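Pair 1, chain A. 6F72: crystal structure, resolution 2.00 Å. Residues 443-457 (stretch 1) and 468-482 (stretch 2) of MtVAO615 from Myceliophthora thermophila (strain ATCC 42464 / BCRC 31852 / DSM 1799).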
# COMPACT_ATOMS: atom_id res chain seq x y z
N PRO A 443 -12.72 18.19 7.88
CA PRO A 443 -11.35 18.63 8.24
C PRO A 443 -10.34 17.51 8.55
O PRO A 443 -9.12 17.69 8.32
CB PRO A 443 -11.58 19.53 9.46
CG PRO A 443 -13.02 19.89 9.41
CD PRO A 443 -13.70 18.68 8.86
N ALA A 444 -10.82 16.36 9.03
CA ALA A 444 -9.94 15.19 9.23
C ALA A 444 -9.48 14.50 7.91
O ALA A 444 -8.52 13.73 7.91
CB ALA A 444 -10.60 14.20 10.16
N PHE A 445 -10.17 14.78 6.81
CA PHE A 445 -9.92 14.12 5.53
C PHE A 445 -9.46 15.08 4.43
O PHE A 445 -9.30 14.66 3.26
CB PHE A 445 -11.18 13.36 5.09
CG PHE A 445 -11.50 12.17 5.95
CD1 PHE A 445 -12.17 12.32 7.17
CD2 PHE A 445 -11.17 10.88 5.53
CE1 PHE A 445 -12.48 11.21 7.96
CE2 PHE A 445 -11.49 9.77 6.31
CZ PHE A 445 -12.13 9.93 7.53
N SER A 446 -9.20 16.33 4.81
CA SER A 446 -8.75 17.38 3.89
C SER A 446 -7.44 18.00 4.41
O SER A 446 -7.30 18.15 5.61
CB SER A 446 -9.84 18.45 3.75
OG SER A 446 -9.42 19.57 3.00
N PRO A 447 -6.45 18.32 3.55
CA PRO A 447 -6.43 17.96 2.12
C PRO A 447 -6.25 16.46 1.90
O PRO A 447 -6.12 15.71 2.87
CB PRO A 447 -5.21 18.72 1.58
CG PRO A 447 -4.34 18.98 2.77
CD PRO A 447 -5.28 19.13 3.94
N PHE A 448 -6.30 16.04 0.64
CA PHE A 448 -6.02 14.65 0.29
C PHE A 448 -5.23 14.57 -1.01
O PHE A 448 -5.27 15.49 -1.83
CB PHE A 448 -7.30 13.81 0.22
CG PHE A 448 -8.28 14.27 -0.83
CD1 PHE A 448 -9.25 15.24 -0.53
CD2 PHE A 448 -8.26 13.73 -2.11
CE1 PHE A 448 -10.16 15.67 -1.50
CE2 PHE A 448 -9.16 14.15 -3.09
CZ PHE A 448 -10.12 15.12 -2.77
N TYR A 449 -4.51 13.46 -1.17
CA TYR A 449 -3.66 13.26 -2.32
C TYR A 449 -4.37 12.55 -3.45
O TYR A 449 -5.20 11.66 -3.23
CB TYR A 449 -2.40 12.50 -1.94
CG TYR A 449 -1.49 13.29 -1.02
CD1 TYR A 449 -0.67 14.32 -1.53
CD2 TYR A 449 -1.42 12.99 0.35
CE1 TYR A 449 0.18 15.04 -0.69
CE2 TYR A 449 -0.57 13.70 1.20
CZ TYR A 449 0.22 14.73 0.67
OH TYR A 449 1.05 15.44 1.51
N CYS A 450 -4.02 12.97 -4.66
CA CYS A 450 -4.37 12.23 -5.86
C CYS A 450 -3.14 11.94 -6.68
O CYS A 450 -2.19 12.73 -6.72
CB CYS A 450 -5.32 13.02 -6.73
SG CYS A 450 -6.91 13.33 -5.99
N ASP A 451 -3.18 10.79 -7.35
CA ASP A 451 -2.23 10.53 -8.40
C ASP A 451 -2.95 10.41 -9.72
O ASP A 451 -4.12 10.04 -9.77
CB ASP A 451 -1.45 9.26 -8.11
CG ASP A 451 0.02 9.53 -8.04
OD1 ASP A 451 0.47 9.88 -6.92
OD2 ASP A 451 0.71 9.41 -9.10
N SER A 452 -2.22 10.74 -10.79
CA SER A 452 -2.75 10.68 -12.14
C SER A 452 -1.84 9.82 -13.02
O SER A 452 -0.61 9.84 -12.86
CB SER A 452 -2.92 12.08 -12.72
OG SER A 452 -1.70 12.80 -12.66
N PHE A 453 -2.46 9.08 -13.93
CA PHE A 453 -1.78 8.04 -14.71
C PHE A 453 -2.58 7.64 -15.94
O PHE A 453 -3.81 7.74 -15.95
CB PHE A 453 -1.55 6.79 -13.84
CG PHE A 453 -2.81 6.20 -13.28
CD1 PHE A 453 -3.54 5.25 -14.02
CD2 PHE A 453 -3.30 6.60 -12.05
CE1 PHE A 453 -4.72 4.72 -13.53
CE2 PHE A 453 -4.48 6.07 -11.55
CZ PHE A 453 -5.19 5.13 -12.28
N SER A 454 -1.87 7.16 -16.96
CA SER A 454 -2.46 6.42 -18.06
C SER A 454 -1.72 5.08 -18.17
O SER A 454 -0.52 5.05 -18.43
CB SER A 454 -2.37 7.22 -19.36
OG SER A 454 -2.93 6.48 -20.43
N VAL A 455 -2.43 3.97 -17.93
CA VAL A 455 -1.81 2.64 -17.88
C VAL A 455 -2.46 1.63 -18.86
O VAL A 455 -2.34 0.41 -18.69
CB VAL A 455 -1.76 2.05 -16.44
CG1 VAL A 455 -0.88 2.88 -15.51
CG2 VAL A 455 -3.16 1.86 -15.87
N ALA A 456 -3.15 2.15 -19.87
CA ALA A 456 -3.73 1.32 -20.91
C ALA A 456 -2.74 1.16 -22.07
O ALA A 456 -1.89 2.04 -22.29
CB ALA A 456 -5.05 1.91 -21.40
N ASP A 457 -2.83 0.03 -22.76
CA ASP A 457 -2.14 -0.21 -24.05
C ASP A 457 -0.59 -0.16 -24.01
O ASP A 457 0.09 0.24 -24.96
CB ASP A 457 -2.71 0.70 -25.16
CG ASP A 457 -4.23 0.60 -25.28
OD1 ASP A 457 -4.75 -0.54 -25.43
OD2 ASP A 457 -4.90 1.65 -25.20
N ALA A 468 -10.69 -1.29 -14.14
CA ALA A 468 -10.81 0.16 -13.87
C ALA A 468 -9.46 0.87 -13.96
O ALA A 468 -9.39 2.02 -14.37
CB ALA A 468 -11.46 0.42 -12.51
N TRP A 469 -8.38 0.16 -13.62
CA TRP A 469 -7.04 0.70 -13.85
C TRP A 469 -6.81 1.13 -15.30
O TRP A 469 -6.21 2.18 -15.54
CB TRP A 469 -5.98 -0.31 -13.43
CG TRP A 469 -5.75 -0.42 -11.95
CD1 TRP A 469 -6.15 -1.44 -11.13
CD2 TRP A 469 -5.04 0.51 -11.11
NE1 TRP A 469 -5.71 -1.22 -9.84
CE2 TRP A 469 -5.05 -0.02 -9.79
CE3 TRP A 469 -4.41 1.74 -11.34
CZ2 TRP A 469 -4.44 0.64 -8.70
CZ3 TRP A 469 -3.80 2.40 -10.26
CH2 TRP A 469 -3.83 1.85 -8.95
N ARG A 470 -7.29 0.35 -16.27
CA ARG A 470 -7.06 0.68 -17.70
C ARG A 470 -7.85 1.91 -18.18
O ARG A 470 -7.36 2.71 -18.98
CB ARG A 470 -7.32 -0.53 -18.62
CG ARG A 470 -6.67 -1.84 -18.16
CD ARG A 470 -5.16 -1.74 -18.08
NE ARG A 470 -4.58 -2.98 -17.56
CZ ARG A 470 -3.34 -3.10 -17.08
NH1 ARG A 470 -2.52 -2.06 -17.04
NH2 ARG A 470 -2.93 -4.28 -16.64
N THR A 471 -9.08 2.04 -17.69
CA THR A 471 -9.91 3.21 -18.02
C THR A 471 -9.68 4.38 -17.05
O THR A 471 -9.99 5.53 -17.37
CB THR A 471 -11.40 2.84 -18.10
OG1 THR A 471 -11.80 2.20 -16.88
CG2 THR A 471 -11.69 1.90 -19.27
N GLY A 472 -9.10 4.09 -15.87
CA GLY A 472 -8.82 5.10 -14.85
C GLY A 472 -7.81 6.15 -15.25
O GLY A 472 -6.89 5.87 -16.03
N MET A 473 -8.01 7.36 -14.72
CA MET A 473 -7.07 8.47 -14.89
C MET A 473 -6.55 9.00 -13.53
O MET A 473 -5.39 9.42 -13.43
CB MET A 473 -7.72 9.59 -15.71
CG MET A 473 -6.72 10.56 -16.33
SD MET A 473 -7.35 11.92 -17.33
CE MET A 473 -8.00 13.01 -16.08
N LEU A 474 -7.41 8.97 -12.51
CA LEU A 474 -7.06 9.44 -11.17
C LEU A 474 -7.18 8.34 -10.12
O LEU A 474 -8.07 7.48 -10.19
CB LEU A 474 -7.96 10.63 -10.76
CG LEU A 474 -8.23 11.81 -11.69
CD1 LEU A 474 -9.20 12.77 -11.02
CD2 LEU A 474 -6.96 12.55 -12.10
N LEU A 475 -6.27 8.35 -9.16
CA LEU A 475 -6.42 7.56 -7.95
C LEU A 475 -6.30 8.56 -6.84
O LEU A 475 -5.21 9.06 -6.56
CB LEU A 475 -5.35 6.46 -7.81
CG LEU A 475 -5.29 5.50 -6.58
CD1 LEU A 475 -4.81 6.16 -5.30
CD2 LEU A 475 -6.60 4.78 -6.30
N CYS A 476 -7.45 8.88 -6.25
CA CYS A 476 -7.50 9.83 -5.13
C CYS A 476 -7.71 9.10 -3.82
O CYS A 476 -8.55 8.20 -3.73
CB CYS A 476 -8.58 10.89 -5.35
SG CYS A 476 -8.17 11.95 -6.75
N ALA A 477 -6.94 9.51 -2.82
CA ALA A 477 -6.99 8.89 -1.52
C ALA A 477 -7.38 9.87 -0.37
O ALA A 477 -6.49 10.34 0.37
CB ALA A 477 -5.67 8.19 -1.22
N PRO A 478 -8.69 10.17 -0.21
CA PRO A 478 -9.10 10.87 1.02
C PRO A 478 -8.74 10.06 2.27
O PRO A 478 -9.21 8.93 2.44
CB PRO A 478 -10.61 11.00 0.86
CG PRO A 478 -10.78 11.12 -0.61
CD PRO A 478 -9.81 10.10 -1.17
N ALA A 479 -7.88 10.64 3.11
CA ALA A 479 -7.32 9.92 4.24
C ALA A 479 -7.55 10.68 5.54
O ALA A 479 -7.17 11.85 5.67
CB ALA A 479 -5.84 9.63 4.02
N GLY A 480 -8.17 9.99 6.49
CA GLY A 480 -8.45 10.52 7.83
C GLY A 480 -7.28 10.31 8.75
O GLY A 480 -6.77 9.18 8.91
N SER A 481 -6.84 11.40 9.37
CA SER A 481 -5.78 11.38 10.37
C SER A 481 -6.28 10.76 11.67
O SER A 481 -7.48 10.74 11.94
CB SER A 481 -5.22 12.78 10.59
OG SER A 481 -6.28 13.70 10.76
N TRP A 482 -5.34 10.23 12.44
CA TRP A 482 -5.61 9.80 13.81
C TRP A 482 -5.43 10.99 14.75
O TRP A 482 -4.68 11.93 14.44
CB TRP A 482 -4.66 8.68 14.18
CG TRP A 482 -4.89 8.05 15.49
CD1 TRP A 482 -4.25 8.35 16.66
CD2 TRP A 482 -5.80 6.98 15.79
NE1 TRP A 482 -4.71 7.54 17.66
CE2 TRP A 482 -5.66 6.69 17.16
CE3 TRP A 482 -6.73 6.25 15.03
CZ2 TRP A 482 -6.41 5.69 17.80
CZ3 TRP A 482 -7.47 5.25 15.67
CH2 TRP A 482 -7.30 4.98 17.05
O HOH W 1 -6.42 13.01 3.31
O HOH W 2 -4.33 11.57 0.83
O HOH W 3 -5.79 7.69 -17.92
O HOH W 4 -5.93 4.93 -19.75
O HOH W 5 -5.33 4.08 -17.31

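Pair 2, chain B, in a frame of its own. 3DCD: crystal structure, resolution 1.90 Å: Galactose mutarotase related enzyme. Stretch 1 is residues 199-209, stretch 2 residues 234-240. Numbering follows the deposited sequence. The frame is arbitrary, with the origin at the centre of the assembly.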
# COMPACT_ATOMS: atom_id res chain seq x y z
N LEU B 199 -6.66 -4.76 -17.94
CA LEU B 199 -5.28 -4.50 -17.52
C LEU B 199 -4.79 -5.41 -16.39
O LEU B 199 -3.62 -5.83 -16.38
CB LEU B 199 -5.10 -3.04 -17.11
CG LEU B 199 -3.64 -2.60 -16.85
CD1 LEU B 199 -2.74 -2.69 -18.08
CD2 LEU B 199 -3.60 -1.19 -16.30
N PHE B 200 -5.67 -5.69 -15.44
CA PHE B 200 -5.33 -6.50 -14.29
C PHE B 200 -5.80 -7.93 -14.38
O PHE B 200 -5.95 -8.59 -13.35
CB PHE B 200 -5.79 -5.80 -13.00
CG PHE B 200 -5.28 -4.40 -12.90
CD1 PHE B 200 -3.93 -4.15 -12.70
CD2 PHE B 200 -6.14 -3.32 -13.10
CE1 PHE B 200 -3.44 -2.85 -12.66
CE2 PHE B 200 -5.68 -2.01 -13.05
CZ PHE B 200 -4.33 -1.76 -12.84
N LYS B 201 -5.95 -8.45 -15.61
CA LYS B 201 -6.41 -9.84 -15.79
C LYS B 201 -5.43 -10.87 -15.22
O LYS B 201 -5.84 -11.95 -14.79
CB LYS B 201 -6.73 -10.16 -17.25
CG LYS B 201 -5.55 -10.05 -18.20
CD LYS B 201 -5.90 -10.75 -19.53
CE LYS B 201 -5.09 -10.18 -20.68
NZ LYS B 201 -3.62 -10.20 -20.39
N ASP B 202 -4.15 -10.52 -15.23
CA ASP B 202 -3.10 -11.38 -14.69
C ASP B 202 -2.60 -10.90 -13.33
O ASP B 202 -1.42 -11.08 -13.00
CB ASP B 202 -1.93 -11.46 -15.67
CG ASP B 202 -2.32 -12.10 -16.99
OD1 ASP B 202 -3.21 -12.97 -17.00
OD2 ASP B 202 -1.75 -11.69 -18.01
N ASP B 203 -3.49 -10.27 -12.56
CA ASP B 203 -3.19 -9.76 -11.21
C ASP B 203 -2.33 -8.47 -11.27
O ASP B 203 -2.21 -7.85 -12.32
CB ASP B 203 -2.55 -10.88 -10.37
CG ASP B 203 -2.85 -10.77 -8.90
OD1 ASP B 203 -3.07 -9.64 -8.38
OD2 ASP B 203 -2.85 -11.83 -8.25
N ALA B 204 -1.77 -8.08 -10.13
CA ALA B 204 -1.07 -6.80 -9.94
C ALA B 204 0.09 -6.61 -10.91
O ALA B 204 0.78 -7.57 -11.25
CB ALA B 204 -0.55 -6.70 -8.50
N LEU B 205 0.28 -5.37 -11.35
CA LEU B 205 1.46 -5.00 -12.12
C LEU B 205 2.52 -4.60 -11.09
O LEU B 205 2.29 -3.70 -10.29
CB LEU B 205 1.12 -3.82 -13.05
CG LEU B 205 -0.10 -4.01 -13.96
CD1 LEU B 205 -0.44 -2.72 -14.74
CD2 LEU B 205 0.13 -5.18 -14.91
N ILE B 206 3.66 -5.29 -11.08
CA ILE B 206 4.68 -5.06 -10.07
C ILE B 206 5.92 -4.52 -10.72
O ILE B 206 6.48 -5.20 -11.60
CB ILE B 206 5.04 -6.37 -9.28
CG1 ILE B 206 3.79 -6.95 -8.60
CG2 ILE B 206 6.16 -6.10 -8.25
CD1 ILE B 206 3.99 -8.35 -7.97
N TYR B 207 6.35 -3.33 -10.29
CA TYR B 207 7.52 -2.68 -10.88
C TYR B 207 8.65 -2.53 -9.88
O TYR B 207 8.44 -2.15 -8.72
CB TYR B 207 7.16 -1.32 -11.50
CG TYR B 207 6.07 -1.43 -12.56
CD1 TYR B 207 6.35 -1.96 -13.82
CD2 TYR B 207 4.75 -1.05 -12.28
CE1 TYR B 207 5.35 -2.08 -14.78
CE2 TYR B 207 3.75 -1.17 -13.23
CZ TYR B 207 4.06 -1.66 -14.48
OH TYR B 207 3.06 -1.78 -15.42
N GLU B 208 9.85 -2.90 -10.32
CA GLU B 208 11.07 -2.72 -9.56
C GLU B 208 11.42 -1.24 -9.62
O GLU B 208 11.55 -0.68 -10.71
CB GLU B 208 12.19 -3.57 -10.16
CG GLU B 208 11.97 -5.09 -9.92
CD GLU B 208 13.11 -5.96 -10.43
OE1 GLU B 208 14.05 -5.42 -11.08
OE2 GLU B 208 13.06 -7.18 -10.19
N LEU B 209 11.57 -0.63 -8.44
CA LEU B 209 11.91 0.79 -8.32
C LEU B 209 13.36 0.97 -7.90
O LEU B 209 13.93 0.09 -7.24
CB LEU B 209 10.99 1.47 -7.31
CG LEU B 209 9.50 1.46 -7.66
CD1 LEU B 209 8.68 2.15 -6.59
CD2 LEU B 209 9.28 2.15 -9.00
N ALA B 234 10.86 3.05 -1.55
CA ALA B 234 10.28 1.70 -1.77
C ALA B 234 11.01 1.02 -2.92
O ALA B 234 11.20 1.64 -3.97
CB ALA B 234 8.78 1.80 -2.08
N PRO B 235 11.45 -0.24 -2.73
CA PRO B 235 12.08 -0.95 -3.85
C PRO B 235 11.08 -1.48 -4.88
O PRO B 235 11.50 -1.91 -5.96
CB PRO B 235 12.80 -2.10 -3.16
CG PRO B 235 11.99 -2.37 -1.93
CD PRO B 235 11.44 -1.04 -1.50
N PHE B 236 9.78 -1.46 -4.56
CA PHE B 236 8.75 -1.97 -5.47
C PHE B 236 7.50 -1.11 -5.35
O PHE B 236 7.22 -0.53 -4.29
CB PHE B 236 8.30 -3.42 -5.15
CG PHE B 236 9.42 -4.42 -4.95
CD1 PHE B 236 10.09 -4.97 -6.04
CD2 PHE B 236 9.75 -4.84 -3.67
CE1 PHE B 236 11.12 -5.90 -5.85
CE2 PHE B 236 10.76 -5.76 -3.46
CZ PHE B 236 11.46 -6.30 -4.56
N VAL B 237 6.71 -1.10 -6.41
CA VAL B 237 5.33 -0.61 -6.31
C VAL B 237 4.40 -1.58 -7.05
O VAL B 237 4.73 -2.07 -8.14
CB VAL B 237 5.19 0.86 -6.85
CG1 VAL B 237 5.51 0.95 -8.35
CG2 VAL B 237 3.76 1.42 -6.59
N GLY B 238 3.27 -1.90 -6.44
CA GLY B 238 2.26 -2.69 -7.15
C GLY B 238 1.10 -1.82 -7.57
O GLY B 238 0.66 -0.94 -6.82
N ILE B 239 0.60 -2.06 -8.78
CA ILE B 239 -0.62 -1.40 -9.28
C ILE B 239 -1.65 -2.51 -9.48
O ILE B 239 -1.36 -3.51 -10.17
CB ILE B 239 -0.41 -0.66 -10.66
CG1 ILE B 239 0.94 0.09 -10.75
CG2 ILE B 239 -1.62 0.26 -10.98
CD1 ILE B 239 1.14 1.23 -9.74
N TRP B 240 -2.85 -2.34 -8.93
CA TRP B 240 -3.83 -3.42 -8.95
C TRP B 240 -5.26 -2.89 -8.90
O TRP B 240 -5.54 -1.89 -8.25
CB TRP B 240 -3.58 -4.36 -7.74
CG TRP B 240 -4.64 -5.44 -7.49
CD1 TRP B 240 -4.73 -6.67 -8.09
CD2 TRP B 240 -5.75 -5.35 -6.59
NE1 TRP B 240 -5.83 -7.36 -7.59
CE2 TRP B 240 -6.47 -6.57 -6.67
CE3 TRP B 240 -6.20 -4.35 -5.71
CZ2 TRP B 240 -7.62 -6.81 -5.92
CZ3 TRP B 240 -7.35 -4.60 -4.96
CH2 TRP B 240 -8.04 -5.82 -5.07

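At the centre of one shared antiparallel ladder, pair 1 places a disulfide where pair 2 sets one isoleucine against a glycine. In pair 1, A:Cys450 and A:Cys476 face each other at a non-hydrogen-bonded position, their CA atoms 4.0 Å apart, and A:Cys450 SG is bonded to A:Cys476 SG at 2.0 Å, with a chi3 of 112°. The superposition matches these residues to B:Ile206 and B:Gly238 in pair 2. There the CA atoms of B:Ile206 and B:Gly238 lie 4.5 Å apart, and one isoleucine side chain occupies this cross-strand site opposite a residue that has none.

The frame around this site is nearly the same. Fourteen central residues superpose with an RMSD of 0.7 Å, and the strands run antiparallel at 158° in pair 1 and 162° in pair 2. Backbone hydrogen bonds mark the register. A:Asp451 and A:Leu475 exchange two, A:Asp451 N to A:Leu475 O and A:Leu475 N to A:Asp451 O, both 2.8 Å; the matching B:Tyr207 and B:Val237 do likewise, with B:Tyr207 N to B:Val237 O at 3.0 Å and B:Val237 N to B:Tyr207 O at 3.1 Å. Such bonds need only the main chain, so the side chains are free to differ.

They differ at once on the face bearing these residues. The end of A:Asp451 leads away from the opposing strand, whereas in pair 2 B:Tyr207 CE2 packs 4.0 Å from B:Ile239 CG1, with the isoleucine at the edge of the ring. Isoleucine here corresponds to the small A:Ala477.

At one end of the ladder, A:Phe453 and B:Leu209 match, and both donate a backbone hydrogen bond: A:Phe453 N to A:Met473 O at 3.0 Å, B:Leu209 N to B:Pro235 O at 2.8 Å. Both side chains also reach the residue two positions along the partner strand, A:Phe453 CE2 lying 3.9 Å from A:Leu475 CB and B:Leu209 CD1 3.7 Å from B:Val237 CB. Much the same place is thus taken by an aromatic ring in one pair and a branched aliphatic chain in the other.

At the other end the solutions differ. A:Phe448 receives A:Pro478 over one ring face, A:Pro478 CG standing 4.1 Å from the ring centroid of A:Phe448. Its counterpart B:Ala204 is small; the CA-to-CB bond of B:Trp240, which matches A:Pro478, points away overall, though B:Ala204 CB still lies 3.9 Å from B:Trp240 CB. The general lesson is that main-chain pairing fixes the scaffold, while packing across it can be met by quite different side chains.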